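Local coordinates for protein cyclohexadienyl dehydratase (Synthetic construct, PDB 5JOS) that probably dehydrates prephenate to phenylpyruvate and arogenate to phenylalanine, using a fold of the periplasmic solute-binding proteins, at residues A13-E18 / K215-F220; T46-D51 / E242-L247; D101-Y106 / K209-P214; G110-V115 / T180-A185; D128-D133 / L152-I157. All blocks are in the same frame, centred on the assembly; numbering follows the deposited sequence.

Contact 1. Residues A13-E18 / K215-F220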
# COMPACT_ATOMS: atom_id res chain seq x y z
N ALA A 13 -17.58 26.43 -10.34
CA ALA A 13 -17.14 25.22 -11.04
C ALA A 13 -15.86 24.72 -10.32
O ALA A 13 -14.97 25.51 -9.94
CB ALA A 13 -16.88 25.50 -12.54
N SER A 14 -15.83 23.41 -10.07
CA SER A 14 -14.75 22.73 -9.37
C SER A 14 -13.96 21.85 -10.33
O SER A 14 -14.35 21.64 -11.48
CB SER A 14 -15.33 21.85 -8.26
OG SER A 14 -16.23 20.88 -8.82
N ARG A 15 -12.86 21.30 -9.86
CA ARG A 15 -12.17 20.30 -10.61
C ARG A 15 -13.08 19.10 -10.88
O ARG A 15 -13.01 18.48 -11.94
CB ARG A 15 -10.94 19.84 -9.84
CG ARG A 15 -10.03 21.01 -9.28
CD ARG A 15 -8.61 20.51 -8.92
NE ARG A 15 -7.97 20.05 -10.17
CZ ARG A 15 -8.06 18.83 -10.73
NH1 ARG A 15 -8.66 17.80 -10.11
NH2 ARG A 15 -7.49 18.64 -11.91
N LEU A 16 -13.94 18.76 -9.93
CA LEU A 16 -14.87 17.64 -10.16
C LEU A 16 -15.78 17.93 -11.37
O LEU A 16 -16.01 17.07 -12.24
CB LEU A 16 -15.65 17.36 -8.87
CG LEU A 16 -16.53 16.13 -8.91
CD1 LEU A 16 -15.77 14.82 -9.13
CD2 LEU A 16 -17.26 16.07 -7.59
N ASP A 17 -16.20 19.20 -11.52
CA ASP A 17 -16.92 19.56 -12.73
C ASP A 17 -16.13 19.50 -14.01
O ASP A 17 -16.73 19.10 -15.03
CB ASP A 17 -17.49 20.95 -12.65
CG ASP A 17 -18.56 21.04 -11.66
OD1 ASP A 17 -19.53 20.25 -11.77
OD2 ASP A 17 -18.43 21.84 -10.73
N GLU A 18 -14.85 19.95 -13.96
CA GLU A 18 -14.01 20.01 -15.14
C GLU A 18 -13.90 18.59 -15.66
O GLU A 18 -13.91 18.34 -16.86
CB GLU A 18 -12.58 20.55 -14.81
N LYS A 215 -3.93 20.38 -4.05
CA LYS A 215 -4.53 21.13 -2.93
C LYS A 215 -5.67 22.07 -3.28
O LYS A 215 -5.74 22.71 -4.36
CB LYS A 215 -3.46 21.95 -2.21
CG LYS A 215 -2.71 21.21 -1.09
CD LYS A 215 -1.79 22.25 -0.47
CE LYS A 215 -1.63 22.13 1.02
NZ LYS A 215 -1.04 20.82 1.29
N GLY A 216 -6.59 22.18 -2.34
CA GLY A 216 -7.69 23.18 -2.48
C GLY A 216 -8.94 22.76 -3.22
O GLY A 216 -9.77 23.59 -3.54
N ASP A 217 -9.11 21.48 -3.59
CA ASP A 217 -10.43 21.11 -4.14
C ASP A 217 -11.05 20.13 -3.23
O ASP A 217 -10.85 18.84 -3.41
CB ASP A 217 -10.40 20.60 -5.60
CG ASP A 217 -11.81 20.73 -6.29
OD1 ASP A 217 -12.69 19.80 -6.22
OD2 ASP A 217 -12.09 21.82 -6.86
N GLN A 218 -11.79 20.63 -2.23
CA GLN A 218 -12.34 19.62 -1.26
C GLN A 218 -13.43 18.76 -1.91
O GLN A 218 -13.73 17.69 -1.39
CB GLN A 218 -12.81 20.19 0.09
CG GLN A 218 -11.71 20.48 1.11
CD GLN A 218 -10.37 19.73 0.96
OE1 GLN A 218 -9.51 20.01 0.06
NE2 GLN A 218 -10.12 18.82 1.90
N GLU A 219 -14.01 19.21 -3.04
CA GLU A 219 -15.09 18.54 -3.65
C GLU A 219 -14.63 17.23 -4.25
O GLU A 219 -15.13 16.18 -3.90
CB GLU A 219 -15.70 19.43 -4.74
CG GLU A 219 -17.12 19.04 -5.06
CD GLU A 219 -17.84 20.07 -5.93
OE1 GLU A 219 -18.56 20.93 -5.37
OE2 GLU A 219 -17.65 20.00 -7.18
N PHE A 220 -13.58 17.25 -5.07
CA PHE A 220 -13.06 16.02 -5.61
C PHE A 220 -12.53 15.13 -4.49
O PHE A 220 -12.78 13.93 -4.43
CB PHE A 220 -11.98 16.32 -6.62
CG PHE A 220 -11.48 15.11 -7.42
CD1 PHE A 220 -12.28 14.07 -7.71
CD2 PHE A 220 -10.20 15.08 -7.87
CE1 PHE A 220 -11.84 13.00 -8.46
CE2 PHE A 220 -9.72 14.02 -8.61
CZ PHE A 220 -10.55 12.98 -8.92
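Two helix N-termini meet here. Ser14 and Asp17 form a capping box at the start of helix 15-22, and Asp217 is the N-cap of helix 218-233. Asp217 serves both helices. Asp217 OD2 accepts from Arg15 N at 3.1 Å along a fairly straight N-H (165°), which arrives from above the carboxylate plane. Asp217 OD1 caps its own helix, taking Phe220 N on the anti lone pair at 2.9 Å. The aliphatic part of Arg15 crosses the same carboxylate, with Arg15 CG 3.3 Å from Asp217 OD2. Arg15 NH2 makes a salt bridge with Asp84. NH1 is buried beside Phe220 CD2 with no polar partner. Leu16 CD1 rests 3.8 Å from Phe220 CD1 and adds an apolar patch.

Glu219 reaches across with an extended chain. Glu219 OE2 lies 4.1 Å from Asp17 OD2, so the two like charges would probably raise the affinity of one of them for a proton. Ser14 N donates to Asp17 OD2, which completes the box and holds that carboxylate in place. Ser14 OG sits between its own N and carbonyl carbon (chi1 59°). There Ser14 OG accepts from Asp17 N and donates to Glu219 OE2 in a very short bond of 2.3 Å.

Contact 2. Residues T46-D51 / E242-L247; sequences TGFDID and EKWLKL
Asp51 OD2 is gripped by two donors from the last helix. Lys243 NZ comes tip to tip on the syn lone pair, 3.1 Å from Asp51 OD2, and forms a salt bridge. Trp244 NE1 donates to the same Asp51 OD2 at 2.9 Å. The oxygen lies in the plane of the indole, but the N-H meets it from well above the carboxylate plane. The two donors thus approach OD2 from different sides, which should fix the rotation of the carboxylate and stabilise its charge.

The indole is laid flat over the Gly47-Phe48 peptide. Phe48 N lies 3.4 Å above the plane of the Trp244 ring, over its centre. Gly47 CA makes a CH-pi contact 3.6 Å from the centroid of the six-membered ring, and Phe48 CB makes another over the five-membered ring. On the opposite face lies Lys243 CE, offset toward the rim. The Phe48 ring turns its edge to Trp244 CB, with Phe48 CD2 3.8 Å from that atom. Thr46 OG1 touches the indole edge at Trp244 CH2, 3.5 Å away.

Gly47 is the N-cap of helix 48-60, and its O accepts from Asp51 N. A side chain on Gly47 would jam against the carbonyl O of Thr46. The arrangement is that of a solute-binding-protein fold in which the C-terminal helix, here 236-245, packs back against the first lobe.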
# COMPACT_ATOMS: atom_id res chain seq x y z
N THR A 46 -0.68 -1.95 -16.00
CA THR A 46 -1.27 -3.01 -15.21
C THR A 46 -0.91 -2.78 -13.73
O THR A 46 0.10 -2.12 -13.42
CB THR A 46 -0.87 -4.38 -15.75
OG1 THR A 46 -1.53 -5.39 -15.01
CG2 THR A 46 0.63 -4.71 -15.65
N GLY A 47 -1.77 -3.29 -12.85
CA GLY A 47 -1.50 -3.27 -11.44
C GLY A 47 -2.71 -2.95 -10.59
O GLY A 47 -3.77 -2.54 -11.08
N PHE A 48 -2.49 -3.06 -9.29
CA PHE A 48 -3.48 -2.73 -8.27
C PHE A 48 -4.16 -1.37 -8.47
O PHE A 48 -5.39 -1.28 -8.48
CB PHE A 48 -2.75 -2.79 -6.92
CG PHE A 48 -3.60 -2.61 -5.67
CD1 PHE A 48 -4.04 -1.35 -5.29
CD2 PHE A 48 -3.77 -3.63 -4.79
CE1 PHE A 48 -4.74 -1.17 -4.10
CE2 PHE A 48 -4.50 -3.47 -3.61
CZ PHE A 48 -4.98 -2.24 -3.27
N ASP A 49 -3.38 -0.28 -8.59
CA ASP A 49 -3.99 1.01 -8.71
C ASP A 49 -4.44 1.38 -10.14
O ASP A 49 -5.16 2.40 -10.31
CB ASP A 49 -3.11 2.09 -8.14
CG ASP A 49 -3.11 2.08 -6.64
OD1 ASP A 49 -4.17 1.81 -6.00
OD2 ASP A 49 -2.05 2.41 -6.05
N ILE A 50 -4.08 0.54 -11.11
CA ILE A 50 -4.56 0.68 -12.47
C ILE A 50 -5.94 0.15 -12.46
O ILE A 50 -6.83 0.81 -13.03
CB ILE A 50 -3.69 -0.05 -13.46
CG1 ILE A 50 -2.26 0.40 -13.37
CG2 ILE A 50 -4.24 0.04 -14.90
CD1 ILE A 50 -1.98 1.86 -13.63
N ASP A 51 -6.15 -0.99 -11.78
CA ASP A 51 -7.47 -1.48 -11.58
C ASP A 51 -8.33 -0.42 -10.82
O ASP A 51 -9.52 -0.22 -11.11
CB ASP A 51 -7.47 -2.76 -10.77
CG ASP A 51 -7.02 -3.95 -11.53
OD1 ASP A 51 -6.68 -3.83 -12.73
OD2 ASP A 51 -7.09 -5.07 -10.94
N GLU A 242 -6.21 -9.64 -2.47
CA GLU A 242 -6.02 -11.00 -2.80
C GLU A 242 -5.32 -11.17 -4.17
O GLU A 242 -4.30 -11.88 -4.30
CB GLU A 242 -7.38 -11.62 -2.77
CG GLU A 242 -7.43 -13.03 -3.15
CD GLU A 242 -8.85 -13.48 -2.93
OE1 GLU A 242 -9.54 -13.74 -3.92
OE2 GLU A 242 -9.30 -13.44 -1.76
N LYS A 243 -5.90 -10.54 -5.18
CA LYS A 243 -5.40 -10.62 -6.54
C LYS A 243 -3.94 -10.12 -6.66
O LYS A 243 -3.09 -10.80 -7.23
CB LYS A 243 -6.30 -9.79 -7.45
CG LYS A 243 -5.84 -9.71 -8.89
CD LYS A 243 -6.76 -8.86 -9.77
CE LYS A 243 -6.17 -8.87 -11.18
NZ LYS A 243 -6.81 -7.87 -12.12
N TRP A 244 -3.65 -8.95 -6.14
CA TRP A 244 -2.35 -8.33 -6.34
C TRP A 244 -1.35 -8.59 -5.22
O TRP A 244 -0.21 -8.60 -5.49
CB TRP A 244 -2.52 -6.79 -6.53
CG TRP A 244 -3.25 -6.45 -7.76
CD1 TRP A 244 -4.53 -6.06 -7.85
CD2 TRP A 244 -2.75 -6.54 -9.10
NE1 TRP A 244 -4.87 -5.85 -9.17
CE2 TRP A 244 -3.78 -6.15 -9.96
CE3 TRP A 244 -1.51 -6.92 -9.64
CZ2 TRP A 244 -3.66 -6.17 -11.34
CZ3 TRP A 244 -1.36 -6.93 -11.02
CH2 TRP A 244 -2.46 -6.55 -11.87
N LEU A 245 -1.76 -8.77 -3.98
CA LEU A 245 -0.82 -8.99 -2.90
C LEU A 245 -0.77 -10.44 -2.47
O LEU A 245 0.03 -10.81 -1.62
CB LEU A 245 -1.20 -8.17 -1.71
CG LEU A 245 -1.35 -6.66 -1.91
CD1 LEU A 245 -1.50 -5.99 -0.55
CD2 LEU A 245 -0.21 -6.06 -2.69
N LYS A 246 -1.62 -11.26 -3.06
CA LYS A 246 -1.68 -12.66 -2.78
C LYS A 246 -1.96 -12.90 -1.33
O LYS A 246 -1.49 -13.85 -0.79
CB LYS A 246 -0.39 -13.39 -3.13
CG LYS A 246 0.10 -13.16 -4.53
CD LYS A 246 -0.83 -13.89 -5.44
CE LYS A 246 -0.90 -13.23 -6.78
NZ LYS A 246 -1.79 -14.16 -7.51
N LEU A 247 -2.67 -11.99 -0.72
CA LEU A 247 -3.19 -12.14 0.61
C LEU A 247 -4.56 -12.77 0.41
O LEU A 247 -4.73 -13.99 0.50
CB LEU A 247 -3.39 -10.77 1.24
CG LEU A 247 -2.33 -10.29 2.18
CD1 LEU A 247 -1.12 -11.22 2.29
CD2 LEU A 247 -1.97 -8.87 1.89
OXT LEU A 247 -5.51 -12.04 0.11

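Contact 3. Residues D101-Y106 / K209-P214; sequences DFSDPY and KGYMMP
Backbone bonds set the antiparallel register. Asp101 and Met213 are a hydrogen-bonded pair, with Met213 N 2.7 Å from Asp101 O and Asp101 N bonded to Met213 O. Phe102 and Met212 are the next, non-hydrogen-bonded pair. At Ser103 a side chain takes over: Ser103 N donates to Tyr211 O, but Tyr211 N returns to Ser103 OG at 2.9 Å. That hydroxyl sends its proton to Asp104 O. Tyr106 N binds Lys209 O at 3.0 Å.

Tyr106 and Tyr211 form an offset stack, centroids 4.2 Å and planes 10° apart. Tyr211 OH lies over the centre of the Tyr106 ring, while Lys209 CB covers the opposite face. Met212 CG sits over one face of Phe102, 3.9 Å from the ring centroid, with Met212 SD in oblique Met-aromatic contact.

One water lies 2.7 Å from both Asp101 OD2 and Pro214 O; another joins Tyr106 OH to Gly210 O.

Strand 205-213 is central in a three-stranded antiparallel sheet, between 101-102 and 107-109. Here the chain passes to the other lobe, consistent with the hinge of a two-lobed solute-binding protein. Tyr211 OH bonds Asp49 at the start of helix 48-60. Helix 218-233 packs on Ser103 and Met213, and helix 74-79 on Met212.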
# COMPACT_ATOMS: atom_id res chain seq x y z
N ASP A 101 -2.88 17.20 -1.48
CA ASP A 101 -3.81 16.62 -0.55
C ASP A 101 -3.82 15.08 -0.83
O ASP A 101 -3.74 14.61 -1.96
CB ASP A 101 -5.24 17.14 -0.80
CG ASP A 101 -5.55 18.53 -0.22
OD1 ASP A 101 -4.93 18.91 0.80
OD2 ASP A 101 -6.46 19.23 -0.82
N PHE A 102 -3.99 14.28 0.20
CA PHE A 102 -4.16 12.85 0.06
C PHE A 102 -5.57 12.41 0.46
O PHE A 102 -6.10 12.91 1.43
CB PHE A 102 -3.14 12.17 0.96
CG PHE A 102 -1.78 12.05 0.34
CD1 PHE A 102 -1.46 10.97 -0.42
CD2 PHE A 102 -0.81 12.97 0.60
CE1 PHE A 102 -0.21 10.78 -0.94
CE2 PHE A 102 0.46 12.82 0.06
CZ PHE A 102 0.76 11.73 -0.70
N SER A 103 -6.13 11.47 -0.29
CA SER A 103 -7.24 10.67 0.16
C SER A 103 -6.97 10.01 1.48
O SER A 103 -5.85 9.85 1.87
CB SER A 103 -7.52 9.56 -0.87
OG SER A 103 -6.63 8.49 -0.85
N ASP A 104 -8.02 9.53 2.11
CA ASP A 104 -7.87 8.58 3.18
C ASP A 104 -7.07 7.36 2.67
O ASP A 104 -7.03 7.09 1.47
CB ASP A 104 -9.23 8.09 3.68
CG ASP A 104 -10.03 9.17 4.29
OD1 ASP A 104 -9.48 10.09 4.85
OD2 ASP A 104 -11.25 9.06 4.24
N PRO A 105 -6.47 6.62 3.58
CA PRO A 105 -5.49 5.62 3.17
C PRO A 105 -6.18 4.42 2.66
O PRO A 105 -7.23 4.08 3.11
CB PRO A 105 -4.72 5.35 4.46
CG PRO A 105 -5.62 5.81 5.57
CD PRO A 105 -6.34 6.99 5.01
N TYR A 106 -5.68 3.80 1.61
CA TYR A 106 -6.26 2.54 1.19
C TYR A 106 -5.42 1.29 1.53
O TYR A 106 -5.85 0.15 1.28
CB TYR A 106 -6.53 2.54 -0.33
CG TYR A 106 -5.34 2.72 -1.18
CD1 TYR A 106 -4.90 3.97 -1.50
CD2 TYR A 106 -4.66 1.65 -1.72
CE1 TYR A 106 -3.76 4.14 -2.27
CE2 TYR A 106 -3.55 1.82 -2.50
CZ TYR A 106 -3.14 3.08 -2.82
OH TYR A 106 -2.09 3.33 -3.65
N LYS A 209 -0.63 4.39 2.23
CA LYS A 209 -0.69 4.77 0.85
C LYS A 209 -2.00 5.50 0.65
O LYS A 209 -3.04 5.10 1.19
CB LYS A 209 -0.80 3.54 -0.09
CG LYS A 209 0.25 2.42 -0.01
CD LYS A 209 1.54 2.92 -0.44
CE LYS A 209 2.52 1.79 -0.69
NZ LYS A 209 3.76 2.53 -1.13
N GLY A 210 -1.97 6.46 -0.25
CA GLY A 210 -3.16 7.28 -0.50
C GLY A 210 -3.09 7.74 -1.94
O GLY A 210 -2.04 7.60 -2.64
N TYR A 211 -4.22 8.24 -2.42
CA TYR A 211 -4.27 8.89 -3.75
C TYR A 211 -4.01 10.40 -3.61
O TYR A 211 -4.58 11.06 -2.79
CB TYR A 211 -5.55 8.54 -4.51
CG TYR A 211 -5.72 7.03 -4.60
CD1 TYR A 211 -4.77 6.26 -5.16
CD2 TYR A 211 -6.81 6.41 -4.07
CE1 TYR A 211 -4.92 4.88 -5.22
CE2 TYR A 211 -6.99 5.04 -4.16
CZ TYR A 211 -6.01 4.28 -4.69
OH TYR A 211 -6.12 2.91 -4.69
N MET A 212 -3.15 10.92 -4.45
CA MET A 212 -2.68 12.26 -4.28
C MET A 212 -3.36 13.21 -5.22
O MET A 212 -3.40 12.95 -6.42
CB MET A 212 -1.19 12.27 -4.59
CG MET A 212 -0.40 13.27 -3.82
SD MET A 212 1.40 13.27 -4.02
CE MET A 212 1.71 13.13 -5.74
N MET A 213 -3.90 14.29 -4.67
CA MET A 213 -4.71 15.28 -5.39
C MET A 213 -4.14 16.71 -5.23
O MET A 213 -3.50 17.01 -4.20
CB MET A 213 -6.17 15.25 -4.83
CG MET A 213 -6.96 14.11 -5.45
SD MET A 213 -8.52 13.63 -4.66
CE MET A 213 -7.78 12.77 -3.34
N PRO A 214 -4.36 17.60 -6.21
CA PRO A 214 -3.87 18.98 -5.99
C PRO A 214 -4.63 19.62 -4.85
O PRO A 214 -5.78 19.35 -4.62
CB PRO A 214 -4.14 19.69 -7.32
CG PRO A 214 -5.21 18.87 -7.97
CD PRO A 214 -5.02 17.45 -7.52
O HOH W 1 -7.70 18.33 -3.10
O HOH W 2 -1.43 5.93 -4.82

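Contact 4. Residues G110-V115 / T180-A185; sequences GKTPLV and TDTVEA
The Thr112 and Thr182 side chains cross obliquely and meet hydroxyl to hydroxyl. Thr182 OG1 donates to Thr112 OG1 at 2.7 Å. In both threonines OG1 is anti to the carbonyl carbon, beside the backbone N. Thr182 OG1 also accepts from Gly110 N at 2.9 Å, a bond of 159°. Thr182 N in turn donates to Gly110 O, from above the carbonyl plane. An alanine in place of Thr182 would remove OG1, and would probably leave Gly110 N and Thr112 OG1 without these partners and loosen the corner.

That corner is where the chain turns at Gly110 and enters strand 111-116 of a mixed sheet, antiparallel to strand 177-181. Thr112 N is 3.0 Å from Thr180 O, nearly along the C=O axis. Helix 182-190 starts directly after the strand, with Asp181 at its N-cap position.

Lys111 and Asp181 lie side by side and point the same way. Lys111 bends at chi2, which brings Lys111 NZ within 2.8 Å of Asp181 OD1 in a salt bridge that comes from above the carboxylate plane. NZ also bonds Asn144 and Thr143. On the helix side, Ala185 CB packs against Thr112 CG2 at 3.7 Å. Leu114 CD1 reaches Ala185 O at 3.5 Å.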
# COMPACT_ATOMS: atom_id res chain seq x y z
N GLY A 110 4.23 -1.32 7.13
CA GLY A 110 5.46 -0.95 7.78
C GLY A 110 6.29 -2.17 8.00
O GLY A 110 7.03 -2.55 7.12
N LYS A 111 6.15 -2.78 9.17
CA LYS A 111 6.63 -4.10 9.44
C LYS A 111 5.48 -5.09 9.39
O LYS A 111 4.39 -4.78 9.82
CB LYS A 111 7.24 -4.14 10.83
CG LYS A 111 8.38 -3.12 11.08
CD LYS A 111 9.52 -3.27 10.12
CE LYS A 111 10.71 -2.35 10.42
NZ LYS A 111 11.65 -2.53 9.21
N THR A 112 5.78 -6.29 8.91
CA THR A 112 4.80 -7.34 8.75
C THR A 112 5.52 -8.65 9.19
O THR A 112 6.64 -8.96 8.72
CB THR A 112 4.36 -7.47 7.27
OG1 THR A 112 3.65 -6.28 6.88
CG2 THR A 112 3.38 -8.61 7.04
N PRO A 113 4.93 -9.38 10.13
CA PRO A 113 5.49 -10.72 10.35
C PRO A 113 5.31 -11.68 9.18
O PRO A 113 4.23 -11.81 8.52
CB PRO A 113 4.69 -11.24 11.52
CG PRO A 113 3.36 -10.56 11.41
CD PRO A 113 3.57 -9.26 10.71
N LEU A 114 6.32 -12.46 9.02
CA LEU A 114 6.28 -13.56 8.08
C LEU A 114 6.44 -14.87 8.80
O LEU A 114 7.38 -15.03 9.60
CB LEU A 114 7.46 -13.35 7.18
CG LEU A 114 7.77 -14.43 6.13
CD1 LEU A 114 6.78 -14.27 5.04
CD2 LEU A 114 9.20 -14.21 5.62
N VAL A 115 5.53 -15.79 8.58
CA VAL A 115 5.39 -16.97 9.44
C VAL A 115 5.15 -18.17 8.55
O VAL A 115 4.93 -18.02 7.33
CB VAL A 115 4.26 -16.82 10.40
CG1 VAL A 115 4.48 -15.57 11.28
CG2 VAL A 115 2.89 -16.77 9.68
N THR A 180 10.10 -8.04 9.17
CA THR A 180 10.69 -7.38 8.03
C THR A 180 9.71 -6.35 7.48
O THR A 180 8.55 -6.37 7.84
CB THR A 180 11.06 -8.45 6.99
OG1 THR A 180 11.78 -7.87 5.92
CG2 THR A 180 9.87 -9.09 6.46
N ASP A 181 10.17 -5.47 6.58
CA ASP A 181 9.24 -4.58 5.86
C ASP A 181 8.14 -5.32 5.15
O ASP A 181 8.35 -6.40 4.62
CB ASP A 181 9.95 -3.72 4.82
CG ASP A 181 10.86 -2.69 5.44
OD1 ASP A 181 10.66 -2.24 6.56
OD2 ASP A 181 11.81 -2.33 4.80
N THR A 182 6.98 -4.66 5.06
CA THR A 182 5.81 -5.23 4.48
C THR A 182 6.10 -5.79 3.06
O THR A 182 5.72 -6.95 2.74
CB THR A 182 4.68 -4.25 4.44
OG1 THR A 182 4.40 -3.88 5.78
CG2 THR A 182 3.45 -4.87 3.79
N VAL A 183 6.77 -5.00 2.24
CA VAL A 183 7.00 -5.40 0.89
C VAL A 183 7.75 -6.70 0.80
O VAL A 183 7.40 -7.56 0.03
CB VAL A 183 7.66 -4.30 0.05
CG1 VAL A 183 9.11 -4.07 0.42
CG2 VAL A 183 7.51 -4.71 -1.41
N GLU A 184 8.74 -6.89 1.63
CA GLU A 184 9.47 -8.11 1.66
C GLU A 184 8.69 -9.28 2.17
O GLU A 184 8.82 -10.37 1.63
CB GLU A 184 10.69 -8.01 2.57
CG GLU A 184 11.66 -7.05 1.98
CD GLU A 184 12.90 -6.94 2.80
OE1 GLU A 184 13.30 -5.79 2.91
OE2 GLU A 184 13.47 -7.98 3.26
N ALA A 185 7.98 -9.10 3.26
CA ALA A 185 7.10 -10.18 3.75
C ALA A 185 6.20 -10.66 2.69
O ALA A 185 6.03 -11.87 2.54
CB ALA A 185 6.25 -9.77 4.94

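Contact 5. Residues D128-D133 / L152-I157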
# COMPACT_ATOMS: atom_id res chain seq x y z
N ASP A 128 0.05 -12.36 20.21
CA ASP A 128 0.30 -13.73 19.79
C ASP A 128 1.79 -13.96 19.59
O ASP A 128 2.28 -15.07 19.69
CB ASP A 128 -0.38 -13.96 18.43
CG ASP A 128 -1.85 -14.04 18.56
OD1 ASP A 128 -2.28 -13.95 19.69
OD2 ASP A 128 -2.58 -14.18 17.56
N ILE A 129 2.48 -12.89 19.23
CA ILE A 129 3.86 -12.97 18.79
C ILE A 129 4.82 -12.74 19.95
O ILE A 129 5.85 -13.42 20.04
CB ILE A 129 4.14 -12.03 17.58
CG1 ILE A 129 3.30 -12.49 16.36
CG2 ILE A 129 5.63 -12.00 17.23
CD1 ILE A 129 3.09 -11.43 15.33
N ASN A 130 4.48 -11.78 20.80
CA ASN A 130 5.29 -11.44 21.93
C ASN A 130 5.12 -12.48 23.08
O ASN A 130 4.61 -12.16 24.15
CB ASN A 130 4.87 -10.07 22.40
CG ASN A 130 5.78 -9.52 23.45
OD1 ASN A 130 6.98 -9.79 23.48
ND2 ASN A 130 5.22 -8.77 24.34
N ARG A 131 5.52 -13.73 22.84
CA ARG A 131 5.42 -14.84 23.83
C ARG A 131 6.77 -15.55 23.92
O ARG A 131 7.50 -15.63 22.93
CB ARG A 131 4.43 -15.90 23.37
CG ARG A 131 3.04 -15.39 23.19
CD ARG A 131 2.53 -15.01 24.56
NE ARG A 131 1.11 -14.72 24.50
CZ ARG A 131 0.18 -15.64 24.30
NH1 ARG A 131 0.51 -16.92 24.13
NH2 ARG A 131 -1.09 -15.27 24.26
N PRO A 132 7.07 -16.14 25.09
CA PRO A 132 8.45 -16.63 25.32
C PRO A 132 8.83 -17.87 24.49
O PRO A 132 9.99 -18.17 24.27
CB PRO A 132 8.49 -16.94 26.83
CG PRO A 132 7.06 -16.98 27.28
CD PRO A 132 6.18 -16.31 26.26
N ASP A 133 7.85 -18.60 24.03
CA ASP A 133 8.15 -19.76 23.17
C ASP A 133 8.32 -19.33 21.67
O ASP A 133 8.61 -20.16 20.78
CB ASP A 133 7.00 -20.72 23.36
CG ASP A 133 5.73 -19.98 23.71
OD1 ASP A 133 5.40 -19.81 24.90
OD2 ASP A 133 5.14 -19.44 22.77
N LEU A 152 8.71 -6.73 21.11
CA LEU A 152 8.64 -8.17 21.26
C LEU A 152 9.63 -8.72 22.30
O LEU A 152 10.31 -9.74 22.06
CB LEU A 152 8.87 -8.84 19.93
CG LEU A 152 7.95 -8.41 18.79
CD1 LEU A 152 8.48 -9.02 17.49
CD2 LEU A 152 6.50 -8.85 19.04
N LYS A 153 9.64 -8.06 23.45
CA LYS A 153 10.59 -8.36 24.52
C LYS A 153 10.38 -9.74 25.15
O LYS A 153 11.30 -10.26 25.72
CB LYS A 153 10.48 -7.34 25.64
CG LYS A 153 10.95 -5.97 25.20
CD LYS A 153 11.05 -5.03 26.40
CE LYS A 153 11.96 -3.82 26.12
NZ LYS A 153 11.22 -2.67 25.54
N LYS A 154 9.19 -10.31 25.09
CA LYS A 154 8.99 -11.62 25.72
C LYS A 154 9.38 -12.80 24.85
O LYS A 154 9.45 -13.92 25.32
CB LYS A 154 7.55 -11.79 26.11
CG LYS A 154 7.11 -10.73 27.11
CD LYS A 154 5.61 -10.62 27.10
CE LYS A 154 5.19 -9.40 27.85
NZ LYS A 154 3.99 -9.82 28.59
N ALA A 155 9.62 -12.52 23.57
CA ALA A 155 9.99 -13.53 22.61
C ALA A 155 11.51 -13.77 22.64
O ALA A 155 12.26 -12.99 23.17
CB ALA A 155 9.59 -13.06 21.24
N LYS A 156 11.91 -14.88 22.03
CA LYS A 156 13.28 -15.24 21.91
C LYS A 156 13.79 -14.73 20.56
O LYS A 156 13.53 -15.31 19.48
CB LYS A 156 13.37 -16.75 21.95
CG LYS A 156 14.79 -17.28 22.08
CD LYS A 156 14.84 -18.82 22.22
CE LYS A 156 13.91 -19.41 23.30
NZ LYS A 156 12.65 -19.96 22.71
N ILE A 157 14.55 -13.67 20.62
CA ILE A 157 14.96 -12.96 19.47
C ILE A 157 16.35 -13.47 19.11
O ILE A 157 17.22 -13.39 19.94
CB ILE A 157 15.12 -11.49 19.83
CG1 ILE A 157 13.75 -10.90 20.13
CG2 ILE A 157 15.81 -10.73 18.69
CD1 ILE A 157 13.74 -9.43 20.49
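Asn130, the first residue after helix 126-129, reaches with its side chain to the turn 152-155. Its CG is anti to the backbone N (chi1 -171°), which sends the amide across the turn. Asn130 CB touches Leu152 CD2 at 3.9 Å. CG comes next, with Leu152 CA and Lys154 CD both near it. At the tip Asn130 OD1 accepts from Lys154 N at 2.8 Å. The N-H is at 154°, and the donor lies in the carbonyl plane of the amide. Lys153 N is also near OD1, but its angle is too poor for a bond. On the other branch, Asn130 ND2 lies against an aliphatic chain, 3.3 Å from Lys154 CD. The two side chains cross at about a right angle.

The turn that Asn130 holds is a type I beta turn, closed by Ala155 N to Leu152 O at 3.2 Å. It ends the helical crossover of a beta-alpha-beta unit: strand 135-138, helix 143-151, then the parallel strand 156-159. The 128-133 segment leads into the first of these strands. Asn130 itself is the centre of an inverse gamma turn, with a weak bond from Arg131 N to Ile129 O. An alanine in place of Asn130 would remove the amide, and would probably leave Lys154 N without its acceptor and the turn less firmly joined to the 128-133 loop.

Next to it in the chain, Ile129 CG2 packs on Leu152 CD2 at 3.7 Å. Leu152 also touches Phe147 of the helix before it, and Ile129 touches Phe123 and Phe204. Farther along, Ala155 CA directs its hydrogen to Arg131 O, 3.3 Å away.

The contacts spread along an elongated, two-lobed molecule. Contacts 1, 2 and 3 lie in one lobe, contacts 4 and 5 in the other, and the centres of contacts 1 and 5 are about 50 Å apart. Contact 3 touches contact 1 through Asp101, and contact 2 through the start of helix 48-60. Contacts 4 and 5 reach the same five-stranded sheet and meet where Pro113 packs on Ile129. In sequence, contact 5 is nested within 4, 4 within 3, and 3 within both 1 and 2. The chain thus leaves the first lobe after 101-106, builds the second, and returns through 205-213, a layout consistent with a hinge between lobes.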